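Local coordinates for LPXTG cell wall anchor domain-containing protein (Lactobacillus rhamnosus, PDB 7CBS) that serves as the basal pilin of the sortase-assembled SpaCBA pilus, probably tethering the fibre to the cell wall, and is itself atypically adhesive, at residues 66-78 with 128-142. Numbering follows the deposited sequence.
Sequences VTFTVYDVTADFW and QGQHAAVYLFKETAA
V134 packs over one face of the F77 ring, CG1 lying 4.0 Å from the ring centroid. Next to it the W78 indole turns its NE1 edge to A132: NE1 donates in the ring plane to A132 O (3.0 Å, N-H...O 170°), which fixes the ring's rotation. T74 OG1 accepts from V134 N (3.1 Å) and donates to D72 OD1 nearly along its C-O axis. D72 swings its carboxylate away from its own backbone N (chi1 171°) and rests against Q128 CG; OD1 also accepts from T74 N, which comes from above the carboxylate plane, an Asx turn leading into helix 74-84. A leucine in place of D72 would probably leave T74 N and OG1 without their shared acceptor and T74 freer to turn. Before this turn, strands 67-72 and 134-141 pair antiparallel within the mixed sheet of the pilin N-terminal domain, and T140 and A141 both face T67 in a classic beta bulge. V70 and F137 lie side by side, CG2 over the CE1-CZ side of the ring. The Y71 ring and K138 chain cross obliquely. T69 OG1 and T140 OG1 share a hydrogen bond (2.8 Å), with Q110 also bonded to T69. E139 CB lies over a face of F68, and E139 CD meets V66 CG1 at 3.5 Å.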
loop_
_atom_site.group_PDB
_atom_site.type_symbol
_atom_site.label_atom_id
_atom_site.label_comp_id
_atom_site.label_asym_id
_atom_site.label_seq_id
_atom_site.Cartn_x
_atom_site.Cartn_y
_atom_site.Cartn_z
ATOM N N VAL A 66 -0.408 4.350 21.595
ATOM C CA VAL A 66 0.593 3.266 21.848
ATOM C C VAL A 66 1.589 3.244 20.682
ATOM O O VAL A 66 1.142 3.023 19.535
ATOM C CB VAL A 66 -0.087 1.895 22.032
ATOM C CG1 VAL A 66 0.912 0.815 22.417
ATOM C CG2 VAL A 66 -1.217 1.959 23.050
ATOM N N THR A 67 2.879 3.454 20.973
ATOM C CA THR A 67 3.971 3.575 19.971
ATOM C C THR A 67 4.493 2.181 19.608
ATOM O O THR A 67 5.106 1.525 20.480
ATOM C CB THR A 67 5.118 4.456 20.483
ATOM O OG1 THR A 67 4.580 5.701 20.928
ATOM C CG2 THR A 67 6.173 4.720 19.430
ATOM N N PHE A 68 4.246 1.752 18.367
ATOM C CA PHE A 68 4.862 0.563 17.734
ATOM C C PHE A 68 5.995 1.033 16.819
ATOM O O PHE A 68 5.808 2.026 16.093
ATOM C CB PHE A 68 3.810 -0.262 16.988
ATOM C CG PHE A 68 2.942 -1.105 17.890
ATOM C CD1 PHE A 68 1.818 -0.566 18.499
ATOM C CD2 PHE A 68 3.261 -2.429 18.151
ATOM C CE1 PHE A 68 1.028 -1.338 19.338
ATOM C CE2 PHE A 68 2.463 -3.201 18.980
ATOM C CZ PHE A 68 1.345 -2.656 19.568
ATOM N N THR A 69 7.133 0.335 16.879
ATOM C CA THR A 69 8.355 0.573 16.069
ATOM C C THR A 69 8.585 -0.663 15.194
ATOM O O THR A 69 8.500 -1.784 15.736
ATOM C CB THR A 69 9.550 0.888 16.981
ATOM O OG1 THR A 69 9.172 1.948 17.861
ATOM C CG2 THR A 69 10.807 1.275 16.228
ATOM N N VAL A 70 8.856 -0.461 13.901
ATOM C CA VAL A 70 9.105 -1.551 12.908
ATOM C C VAL A 70 10.592 -1.526 12.532
ATOM O O VAL A 70 11.110 -0.431 12.232
ATOM C CB VAL A 70 8.185 -1.441 11.673
ATOM C CG1 VAL A 70 8.333 -0.114 10.934
ATOM C CG2 VAL A 70 8.384 -2.608 10.714
ATOM N N TYR A 71 11.251 -2.688 12.589
ATOM C CA TYR A 71 12.691 -2.887 12.273
ATOM C C TYR A 71 12.830 -3.874 11.112
ATOM O O TYR A 71 12.044 -4.830 11.052
ATOM C CB TYR A 71 13.452 -3.444 13.479
ATOM C CG TYR A 71 13.310 -2.659 14.757
ATOM C CD1 TYR A 71 12.216 -2.841 15.588
ATOM C CD2 TYR A 71 14.280 -1.753 15.150
ATOM C CE1 TYR A 71 12.080 -2.125 16.767
ATOM C CE2 TYR A 71 14.166 -1.041 16.333
ATOM C CZ TYR A 71 13.058 -1.223 17.143
ATOM O OH TYR A 71 12.930 -0.519 18.305
ATOM N N ASP A 72 13.813 -3.643 10.240
ATOM C CA ASP A 72 14.259 -4.586 9.178
ATOM C C ASP A 72 15.167 -5.637 9.820
ATOM O O ASP A 72 16.253 -5.248 10.285
ATOM C CB ASP A 72 14.951 -3.830 8.039
ATOM C CG ASP A 72 15.632 -4.717 7.007
ATOM O OD1 ASP A 72 15.171 -5.865 6.806
ATOM O OD2 ASP A 72 16.630 -4.253 6.408
ATOM N N VAL A 73 14.739 -6.905 9.855
ATOM C CA VAL A 73 15.523 -8.040 10.439
ATOM C C VAL A 73 15.838 -9.074 9.347
ATOM O O VAL A 73 16.159 -10.224 9.706
ATOM C CB VAL A 73 14.783 -8.686 11.631
ATOM C CG1 VAL A 73 14.430 -7.661 12.696
ATOM C CG2 VAL A 73 13.534 -9.457 11.207
ATOM N N THR A 74 15.798 -8.670 8.073
ATOM C CA THR A 74 15.894 -9.561 6.880
ATOM C C THR A 74 17.180 -10.401 6.920
ATOM O O THR A 74 17.075 -11.640 6.789
ATOM C CB THR A 74 15.839 -8.766 5.570
ATOM O OG1 THR A 74 14.631 -8.004 5.550
ATOM C CG2 THR A 74 15.893 -9.660 4.348
ATOM N N ALA A 75 18.340 -9.752 7.075
ATOM C CA ALA A 75 19.682 -10.385 7.007
ATOM C C ALA A 75 19.861 -11.360 8.176
ATOM O O ALA A 75 20.298 -12.503 7.922
ATOM C CB ALA A 75 20.773 -9.342 7.005
ATOM N N ASP A 76 19.562 -10.918 9.402
ATOM C CA ASP A 76 19.657 -11.746 10.636
ATOM C C ASP A 76 18.681 -12.921 10.526
ATOM O O ASP A 76 19.073 -14.044 10.897
ATOM C CB ASP A 76 19.391 -10.922 11.901
ATOM C CG ASP A 76 20.508 -9.949 12.242
ATOM O OD1 ASP A 76 21.647 -10.191 11.801
ATOM O OD2 ASP A 76 20.232 -8.949 12.945
ATOM N N PHE A 77 17.470 -12.674 10.021
ATOM C CA PHE A 77 16.398 -13.699 9.901
ATOM C C PHE A 77 16.881 -14.849 9.012
ATOM O O PHE A 77 16.823 -15.997 9.475
ATOM C CB PHE A 77 15.086 -13.107 9.376
ATOM C CG PHE A 77 13.956 -14.108 9.351
ATOM C CD1 PHE A 77 13.206 -14.361 10.490
ATOM C CD2 PHE A 77 13.673 -14.839 8.206
ATOM C CE1 PHE A 77 12.185 -15.301 10.481
ATOM C CE2 PHE A 77 12.653 -15.779 8.196
ATOM C CZ PHE A 77 11.907 -16.008 9.336
ATOM N N TRP A 78 17.335 -14.559 7.791
ATOM C CA TRP A 78 17.729 -15.596 6.794
ATOM C C TRP A 78 19.037 -16.278 7.214
ATOM O O TRP A 78 19.238 -17.436 6.823
ATOM C CB TRP A 78 17.832 -15.010 5.382
ATOM C CG TRP A 78 16.512 -14.541 4.861
ATOM C CD1 TRP A 78 16.207 -13.302 4.376
ATOM C CD2 TRP A 78 15.294 -15.305 4.817
ATOM N NE1 TRP A 78 14.889 -13.250 4.014
ATOM C CE2 TRP A 78 14.303 -14.462 4.276
ATOM C CE3 TRP A 78 14.948 -16.617 5.169
ATOM C CZ2 TRP A 78 12.990 -14.887 4.085
ATOM C CZ3 TRP A 78 13.650 -17.035 4.979
ATOM C CH2 TRP A 78 12.685 -16.177 4.451
ATOM N N GLN A 128 14.399 -6.656 0.700
ATOM C CA GLN A 128 15.572 -5.876 1.183
ATOM C C GLN A 128 16.819 -6.467 0.516
ATOM O O GLN A 128 17.402 -7.410 1.078
ATOM C CB GLN A 128 15.654 -5.893 2.713
ATOM C CG GLN A 128 14.432 -5.297 3.401
ATOM C CD GLN A 128 14.366 -3.787 3.376
ATOM O OE1 GLN A 128 15.201 -3.103 2.790
ATOM N NE2 GLN A 128 13.342 -3.247 4.019
ATOM N N GLY A 129 17.194 -5.925 -0.647
ATOM C CA GLY A 129 18.186 -6.523 -1.561
ATOM C C GLY A 129 17.515 -7.508 -2.501
ATOM O O GLY A 129 16.499 -7.132 -3.114
ATOM N N GLN A 130 18.042 -8.732 -2.592
ATOM C CA GLN A 130 17.490 -9.824 -3.442
ATOM C C GLN A 130 16.521 -10.685 -2.620
ATOM O O GLN A 130 15.846 -11.539 -3.228
ATOM C CB GLN A 130 18.619 -10.691 -4.004
ATOM N N HIS A 131 16.456 -10.466 -1.302
ATOM C CA HIS A 131 15.766 -11.348 -0.319
ATOM C C HIS A 131 14.378 -10.789 0.005
ATOM O O HIS A 131 14.238 -9.548 0.081
ATOM C CB HIS A 131 16.600 -11.497 0.962
ATOM C CG HIS A 131 17.974 -12.030 0.728
ATOM N ND1 HIS A 131 19.051 -11.670 1.516
ATOM C CD2 HIS A 131 18.454 -12.888 -0.198
ATOM C CE1 HIS A 131 20.135 -12.267 1.072
ATOM N NE2 HIS A 131 19.794 -13.021 0.023
ATOM N N ALA A 132 13.396 -11.679 0.187
ATOM C CA ALA A 132 12.083 -11.382 0.800
ATOM C C ALA A 132 12.337 -10.618 2.100
ATOM O O ALA A 132 13.222 -11.042 2.857
ATOM C CB ALA A 132 11.329 -12.665 1.054
ATOM N N ALA A 133 11.620 -9.515 2.334
ATOM C CA ALA A 133 11.806 -8.663 3.530
ATOM C C ALA A 133 11.239 -9.394 4.754
ATOM O O ALA A 133 10.315 -10.215 4.581
ATOM C CB ALA A 133 11.159 -7.321 3.321
ATOM N N VAL A 134 11.807 -9.134 5.936
ATOM C CA VAL A 134 11.292 -9.622 7.249
ATOM C C VAL A 134 11.370 -8.459 8.236
ATOM O O VAL A 134 12.444 -7.825 8.311
ATOM C CB VAL A 134 12.064 -10.853 7.758
ATOM C CG1 VAL A 134 11.502 -11.363 9.083
ATOM C CG2 VAL A 134 12.080 -11.974 6.725
ATOM N N TYR A 135 10.264 -8.189 8.937
ATOM C CA TYR A 135 10.082 -7.006 9.817
ATOM C C TYR A 135 9.745 -7.477 11.235
ATOM O O TYR A 135 8.980 -8.455 11.377
ATOM C CB TYR A 135 9.018 -6.078 9.225
ATOM C CG TYR A 135 9.390 -5.521 7.874
ATOM C CD1 TYR A 135 10.347 -4.526 7.753
ATOM C CD2 TYR A 135 8.814 -6.005 6.712
ATOM C CE1 TYR A 135 10.732 -4.035 6.517
ATOM C CE2 TYR A 135 9.178 -5.520 5.467
ATOM C CZ TYR A 135 10.137 -4.529 5.370
ATOM O OH TYR A 135 10.499 -4.030 4.155
ATOM N N LEU A 136 10.348 -6.824 12.234
ATOM C CA LEU A 136 10.058 -6.989 13.683
ATOM C C LEU A 136 9.213 -5.798 14.148
ATOM O O LEU A 136 9.638 -4.653 13.913
ATOM C CB LEU A 136 11.382 -7.054 14.452
ATOM C CG LEU A 136 11.279 -6.921 15.969
ATOM C CD1 LEU A 136 10.446 -8.049 16.554
ATOM C CD2 LEU A 136 12.664 -6.886 16.594
ATOM N N PHE A 137 8.071 -6.065 14.787
ATOM C CA PHE A 137 7.106 -5.044 15.275
ATOM C C PHE A 137 7.065 -5.084 16.807
ATOM O O PHE A 137 6.497 -6.045 17.356
ATOM C CB PHE A 137 5.725 -5.288 14.661
ATOM C CG PHE A 137 5.627 -4.970 13.190
ATOM C CD1 PHE A 137 5.431 -3.667 12.760
ATOM C CD2 PHE A 137 5.722 -5.968 12.235
ATOM C CE1 PHE A 137 5.335 -3.372 11.408
ATOM C CE2 PHE A 137 5.633 -5.671 10.883
ATOM C CZ PHE A 137 5.441 -4.375 10.471
ATOM N N LYS A 138 7.644 -4.072 17.461
ATOM C CA LYS A 138 7.724 -3.947 18.942
ATOM C C LYS A 138 6.871 -2.765 19.414
ATOM O O LYS A 138 6.812 -1.756 18.689
ATOM C CB LYS A 138 9.169 -3.719 19.401
ATOM C CG LYS A 138 10.178 -4.772 18.968
ATOM C CD LYS A 138 11.590 -4.452 19.428
ATOM C CE LYS A 138 11.753 -4.387 20.931
ATOM N NZ LYS A 138 13.166 -4.143 21.308
ATOM N N GLU A 139 6.247 -2.905 20.587
ATOM C CA GLU A 139 5.623 -1.798 21.357
ATOM C C GLU A 139 6.714 -1.166 22.229
ATOM O O GLU A 139 7.154 -1.834 23.185
ATOM C CB GLU A 139 4.459 -2.318 22.207
ATOM C CG GLU A 139 3.809 -1.246 23.067
ATOM C CD GLU A 139 2.720 -1.757 23.998
ATOM O OE1 GLU A 139 1.854 -2.522 23.535
ATOM O OE2 GLU A 139 2.743 -1.388 25.190
ATOM N N THR A 140 7.136 0.060 21.902
ATOM C CA THR A 140 8.302 0.757 22.514
ATOM C C THR A 140 7.840 1.866 23.466
ATOM O O THR A 140 8.711 2.434 24.148
ATOM C CB THR A 140 9.233 1.311 21.427
ATOM O OG1 THR A 140 8.439 2.098 20.540
ATOM C CG2 THR A 140 9.951 0.223 20.656
ATOM N N ALA A 141 6.546 2.192 23.494
ATOM C CA ALA A 141 5.959 3.200 24.408
ATOM C C ALA A 141 4.442 3.007 24.497
ATOM O O ALA A 141 3.818 2.688 23.465
ATOM C CB ALA A 141 6.309 4.595 23.950
ATOM N N ALA A 142 3.888 3.202 25.694
ATOM C CA ALA A 142 2.445 3.081 26.001
ATOM C C ALA A 142 2.117 3.943 27.214
ATOM O O ALA A 142 2.952 4.095 28.106
ATOM C CB ALA A 142 2.092 1.637 26.253
#